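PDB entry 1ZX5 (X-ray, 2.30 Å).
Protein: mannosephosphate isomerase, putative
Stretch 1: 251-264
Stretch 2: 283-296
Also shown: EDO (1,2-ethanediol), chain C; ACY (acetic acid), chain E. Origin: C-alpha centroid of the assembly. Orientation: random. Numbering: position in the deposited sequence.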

# COMPACT_ATOMS: atom_id res chain seq x y z
N ILE A 251 -6.07 7.25 -6.66
CA ILE A 251 -6.19 5.88 -7.15
C ILE A 251 -7.41 5.29 -6.46
O ILE A 251 -7.60 5.47 -5.26
N LEU A 252 -8.24 4.60 -7.23
CA LEU A 252 -9.43 3.95 -6.70
C LEU A 252 -9.20 2.45 -6.72
O LEU A 252 -8.72 1.91 -7.71
N TYR A 253 -9.56 1.77 -5.63
CA TYR A 253 -9.52 0.31 -5.63
C TYR A 253 -10.91 -0.22 -5.32
O TYR A 253 -11.51 0.16 -4.31
N ALA A 254 -11.42 -1.11 -6.17
CA ALA A 254 -12.75 -1.70 -5.97
C ALA A 254 -12.66 -2.88 -5.00
O ALA A 254 -12.23 -3.96 -5.38
N ALA A 255 -13.04 -2.65 -3.76
CA ALA A 255 -12.93 -3.68 -2.72
C ALA A 255 -14.09 -4.67 -2.74
O ALA A 255 -13.88 -5.86 -2.55
N GLU A 256 -15.31 -4.16 -2.94
CA GLU A 256 -16.53 -4.97 -3.05
C GLU A 256 -17.46 -4.33 -4.07
O GLU A 256 -17.68 -3.12 -4.03
N GLY A 257 -18.00 -5.15 -4.96
CA GLY A 257 -19.06 -4.73 -5.86
C GLY A 257 -18.55 -4.35 -7.23
O GLY A 257 -17.35 -4.39 -7.49
N TYR A 258 -19.47 -3.98 -8.10
CA TYR A 258 -19.17 -3.57 -9.46
C TYR A 258 -19.54 -2.09 -9.60
O TYR A 258 -20.59 -1.68 -9.12
N PHE A 259 -18.69 -1.31 -10.25
CA PHE A 259 -18.85 0.16 -10.34
C PHE A 259 -18.88 0.66 -11.77
O PHE A 259 -18.05 0.28 -12.56
N ILE A 260 -19.83 1.55 -12.07
CA ILE A 260 -19.79 2.35 -13.30
C ILE A 260 -19.23 3.72 -12.92
O ILE A 260 -19.66 4.33 -11.94
N LEU A 261 -18.23 4.18 -13.67
CA LEU A 261 -17.52 5.42 -13.38
C LEU A 261 -17.88 6.43 -14.46
O LEU A 261 -17.85 6.10 -15.65
N ARG A 262 -18.25 7.63 -14.05
CA ARG A 262 -18.62 8.68 -15.02
C ARG A 262 -17.87 9.96 -14.70
O ARG A 262 -18.10 10.57 -13.65
N GLY A 263 -16.96 10.33 -15.59
CA GLY A 263 -16.16 11.54 -15.47
C GLY A 263 -16.18 12.25 -16.81
O GLY A 263 -17.25 12.56 -17.34
N LYS A 264 -15.01 12.49 -17.38
CA LYS A 264 -14.98 13.06 -18.72
C LYS A 264 -15.43 12.00 -19.73
O LYS A 264 -16.03 12.33 -20.75
N SER A 283 -13.89 16.04 -10.29
CA SER A 283 -14.82 15.11 -9.69
C SER A 283 -15.48 14.22 -10.74
O SER A 283 -15.39 14.47 -11.94
N PHE A 284 -16.16 13.18 -10.25
CA PHE A 284 -16.77 12.18 -11.09
C PHE A 284 -17.78 11.44 -10.23
O PHE A 284 -17.79 11.59 -8.99
N THR A 285 -18.63 10.63 -10.85
CA THR A 285 -19.50 9.76 -10.08
C THR A 285 -19.11 8.29 -10.20
O THR A 285 -18.53 7.86 -11.20
N VAL A 286 -19.42 7.54 -9.14
CA VAL A 286 -19.32 6.08 -9.13
C VAL A 286 -20.72 5.54 -8.82
O VAL A 286 -21.46 6.13 -8.03
N GLU A 287 -21.09 4.43 -9.47
CA GLU A 287 -22.41 3.86 -9.26
C GLU A 287 -22.34 2.37 -9.01
O GLU A 287 -21.75 1.62 -9.79
N SER A 288 -23.01 1.94 -7.95
CA SER A 288 -22.99 0.55 -7.54
C SER A 288 -24.27 0.22 -6.79
O SER A 288 -24.79 1.04 -6.03
N GLU A 289 -24.79 -0.99 -7.00
CA GLU A 289 -25.95 -1.49 -6.23
C GLU A 289 -25.68 -1.38 -4.71
O GLU A 289 -26.49 -0.85 -3.95
N ARG A 290 -24.53 -1.90 -4.29
CA ARG A 290 -23.99 -1.73 -2.94
C ARG A 290 -22.55 -2.17 -3.04
O ARG A 290 -22.27 -3.35 -3.26
N GLY A 291 -21.64 -1.22 -2.91
CA GLY A 291 -20.23 -1.53 -3.03
C GLY A 291 -19.36 -0.71 -2.11
O GLY A 291 -19.85 0.22 -1.44
N LYS A 292 -18.09 -1.07 -2.06
CA LYS A 292 -17.09 -0.34 -1.29
C LYS A 292 -15.91 -0.07 -2.18
O LYS A 292 -15.33 -0.99 -2.75
N ILE A 293 -15.59 1.21 -2.32
CA ILE A 293 -14.49 1.61 -3.18
C ILE A 293 -13.50 2.38 -2.30
O ILE A 293 -13.90 3.19 -1.47
N VAL A 294 -12.22 2.08 -2.45
CA VAL A 294 -11.19 2.74 -1.67
C VAL A 294 -10.63 3.89 -2.48
O VAL A 294 -10.21 3.70 -3.63
N ARG A 295 -10.63 5.08 -1.90
CA ARG A 295 -10.00 6.23 -2.53
C ARG A 295 -8.64 6.49 -1.87
O ARG A 295 -8.56 6.73 -0.67
N ILE A 296 -7.58 6.45 -2.68
CA ILE A 296 -6.23 6.72 -2.23
C ILE A 296 -5.86 8.09 -2.77
O ILE A 296 -6.07 8.38 -3.93

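Two antiparallel ladders join the stretches, so paired residues send their side chains to the same face of the sheet and alternate along each strand. Ile251 (chi1 m, chi2 t) lies beside its partner Ile296, CG2 to CD1 4.1 Å, a branched pair suited to a buried strand. On the other face Leu252 (m, t) brings CD1 within 3.7 Å of Phe284 CE1 and CB within 4.1 Å of Ile293 CD1. Tyr253 (t) rests ring atom CD2 4.1 Å from Val294 CG2, while its OH donates to ethanediol O2 (2.7 Å), which in turn donates to Ala255 O (2.9 Å).

After small, buried Ala254 comes a bulge, where Ala255 N and Glu256 N both bond to Lys292 O (3.0 and 3.2 Å). Ala255 CB still reaches Val294 CG2 at 4.2 Å. Glu256 (m, t) forms a long salt bridge from OE1 to Arg290 NH1 (3.7 Å). Lys292 NZ donates to atom O of the bound acetic acid, ACY (3.1 Å). Gly257 has phi/psi of 98/179, which favour glycine, and Gly291 packs opposite it.

At Tyr258 the backbone O accepts from Ser288 OG (3.1 Å), and a water links that O (3.0 Å) to Glu289 N (3.1 Å). Phe259 (m) is the buried centrepiece: Ile293 CB makes a CH-pi contact 4.1 Å from its ring centroid, Ser288 OG lies over the opposite face, and Gly291, without a side chain, leaves room at the ring edge.

Ile260 (m, t) shares its face with Glu287, CD1 to OE1 4.0 Å. Leu261 (m, t) turns to the apolar face, CD2 3.5 Å from Val286 CG1. The extended Arg262 (m, t, t) spans two residues along the neighbouring strand to reach Glu287, its NH1 bridging to OE1 at 2.8 Å; one water bonds to Arg262 NH1 (2.9 Å), Thr285 OG1 (2.8 Å) and Ile260 O (3.1 Å).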

# COMPACT_ATOMS: atom_id res chain seq x y z
CB ILE A 251 -4.89 5.04 -6.89
CG1 ILE A 251 -3.75 5.49 -7.83
CG2 ILE A 251 -5.16 3.52 -7.07
CD1 ILE A 251 -2.36 4.92 -7.48
CB LEU A 252 -10.66 4.26 -7.57
CG LEU A 252 -11.00 5.72 -7.86
CD1 LEU A 252 -12.14 5.80 -8.89
CD2 LEU A 252 -11.36 6.48 -6.57
CB TYR A 253 -8.48 -0.23 -4.63
CG TYR A 253 -8.60 -1.74 -4.48
CD1 TYR A 253 -8.11 -2.59 -5.48
CD2 TYR A 253 -9.22 -2.30 -3.38
CE1 TYR A 253 -8.24 -3.98 -5.38
CE2 TYR A 253 -9.36 -3.68 -3.25
CZ TYR A 253 -8.88 -4.51 -4.26
OH TYR A 253 -9.03 -5.87 -4.14
CB ALA A 254 -13.37 -2.13 -7.32
CB ALA A 255 -12.82 -3.02 -1.33
CB GLU A 256 -17.31 -5.03 -1.71
CG GLU A 256 -16.62 -5.84 -0.61
CD GLU A 256 -17.29 -5.68 0.75
OE1 GLU A 256 -18.53 -5.49 0.81
OE2 GLU A 256 -16.56 -5.75 1.77
CB TYR A 258 -20.01 -4.42 -10.42
CG TYR A 258 -19.99 -3.93 -11.86
CD1 TYR A 258 -18.84 -4.05 -12.64
CD2 TYR A 258 -21.11 -3.32 -12.42
CE1 TYR A 258 -18.80 -3.60 -13.94
CE2 TYR A 258 -21.09 -2.86 -13.74
CZ TYR A 258 -19.93 -3.01 -14.49
OH TYR A 258 -19.87 -2.57 -15.79
CB PHE A 259 -17.70 0.88 -9.60
CG PHE A 259 -17.68 0.61 -8.14
CD1 PHE A 259 -18.38 1.44 -7.25
CD2 PHE A 259 -17.00 -0.50 -7.63
CE1 PHE A 259 -18.40 1.17 -5.90
CE2 PHE A 259 -17.01 -0.76 -6.27
CZ PHE A 259 -17.72 0.07 -5.40
CB ILE A 260 -21.18 2.43 -13.99
CG1 ILE A 260 -21.62 1.02 -14.41
CG2 ILE A 260 -21.15 3.40 -15.19
CD1 ILE A 260 -23.08 0.91 -14.78
CB LEU A 261 -15.99 5.19 -13.34
CG LEU A 261 -15.39 4.03 -12.52
CD1 LEU A 261 -13.85 3.93 -12.66
CD2 LEU A 261 -15.77 4.12 -11.05
CB ARG A 262 -20.14 8.92 -15.04
CG ARG A 262 -20.97 7.70 -15.41
CD ARG A 262 -22.47 8.01 -15.41
NE ARG A 262 -23.27 6.88 -15.92
CZ ARG A 262 -23.74 5.86 -15.19
NH1 ARG A 262 -23.51 5.75 -13.86
NH2 ARG A 262 -24.46 4.92 -15.81
CB LYS A 264 -13.59 13.62 -19.02
CG LYS A 264 -13.27 14.84 -18.16
CD LYS A 264 -11.97 15.52 -18.55
CE LYS A 264 -10.79 14.61 -18.31
NZ LYS A 264 -9.52 15.31 -18.68
CB SER A 283 -15.90 15.84 -8.90
OG SER A 283 -16.66 16.63 -9.76
CB PHE A 284 -15.70 11.22 -11.63
CG PHE A 284 -14.87 10.56 -10.55
CD1 PHE A 284 -15.22 9.32 -10.05
CD2 PHE A 284 -13.73 11.19 -10.04
CE1 PHE A 284 -14.45 8.70 -9.06
CE2 PHE A 284 -12.97 10.59 -9.04
CZ PHE A 284 -13.33 9.33 -8.55
CB THR A 285 -20.99 9.94 -10.44
OG1 THR A 285 -21.22 9.52 -11.79
CG2 THR A 285 -21.43 11.39 -10.25
CB VAL A 286 -18.24 5.56 -8.14
CG1 VAL A 286 -16.91 6.21 -8.45
CG2 VAL A 286 -18.61 5.85 -6.70
CB GLU A 287 -23.32 4.16 -10.45
CG GLU A 287 -24.76 3.79 -10.19
CD GLU A 287 -25.57 3.64 -11.47
OE1 GLU A 287 -24.97 3.68 -12.56
OE2 GLU A 287 -26.81 3.50 -11.38
CB SER A 288 -21.78 0.29 -6.64
OG SER A 288 -21.66 -1.08 -6.31
CB GLU A 289 -26.18 -2.96 -6.60
CG GLU A 289 -27.52 -3.53 -6.17
CD GLU A 289 -27.71 -4.94 -6.66
OE1 GLU A 289 -28.86 -5.34 -6.95
OE2 GLU A 289 -26.70 -5.66 -6.78
CB ARG A 290 -24.74 -2.55 -1.87
CG ARG A 290 -24.29 -2.24 -0.44
CD ARG A 290 -24.71 -3.30 0.61
NE ARG A 290 -24.30 -4.65 0.20
CZ ARG A 290 -23.06 -5.15 0.28
NH1 ARG A 290 -22.06 -4.42 0.77
NH2 ARG A 290 -22.82 -6.39 -0.15
CB LYS A 292 -16.66 -1.12 -0.04
CG LYS A 292 -17.82 -1.37 0.91
CD LYS A 292 -17.37 -1.97 2.21
CE LYS A 292 -18.55 -2.58 2.95
NZ LYS A 292 -19.39 -1.52 3.54
CB ILE A 293 -15.02 2.42 -4.43
CG1 ILE A 293 -13.92 2.60 -5.50
CG2 ILE A 293 -15.68 3.76 -4.02
CD1 ILE A 293 -14.46 3.01 -6.87
CB VAL A 294 -10.04 1.75 -1.29
CG1 VAL A 294 -9.01 2.44 -0.37
CG2 VAL A 294 -10.61 0.47 -0.64
CB ARG A 295 -10.89 7.47 -2.42
CG ARG A 295 -10.41 8.63 -3.26
CD ARG A 295 -11.30 9.86 -3.12
NE ARG A 295 -11.19 10.49 -1.80
CZ ARG A 295 -10.44 11.55 -1.52
NH1 ARG A 295 -10.44 12.03 -0.27
NH2 ARG A 295 -9.71 12.15 -2.45
CB ILE A 296 -5.24 5.59 -2.72
CG1 ILE A 296 -5.74 4.22 -2.26
CG2 ILE A 296 -3.80 5.87 -2.25
CD1 ILE A 296 -5.15 3.02 -3.04
C1 EDO C . -11.93 -7.83 -0.63
O1 EDO C . -11.65 -9.23 -0.85
C2 EDO C . -10.86 -6.97 -1.31
O2 EDO C . -11.17 -6.79 -2.70
C ACY E . -16.62 0.31 5.76
O ACY E . -17.20 -0.79 5.67
OXT ACY E . -16.91 1.32 5.08
CH3 ACY E . -15.51 0.42 6.76
O HOH W 1 -23.30 -2.86 -8.91
O HOH W 2 -21.46 6.80 -12.15
O HOH W 3 -26.04 2.47 -14.69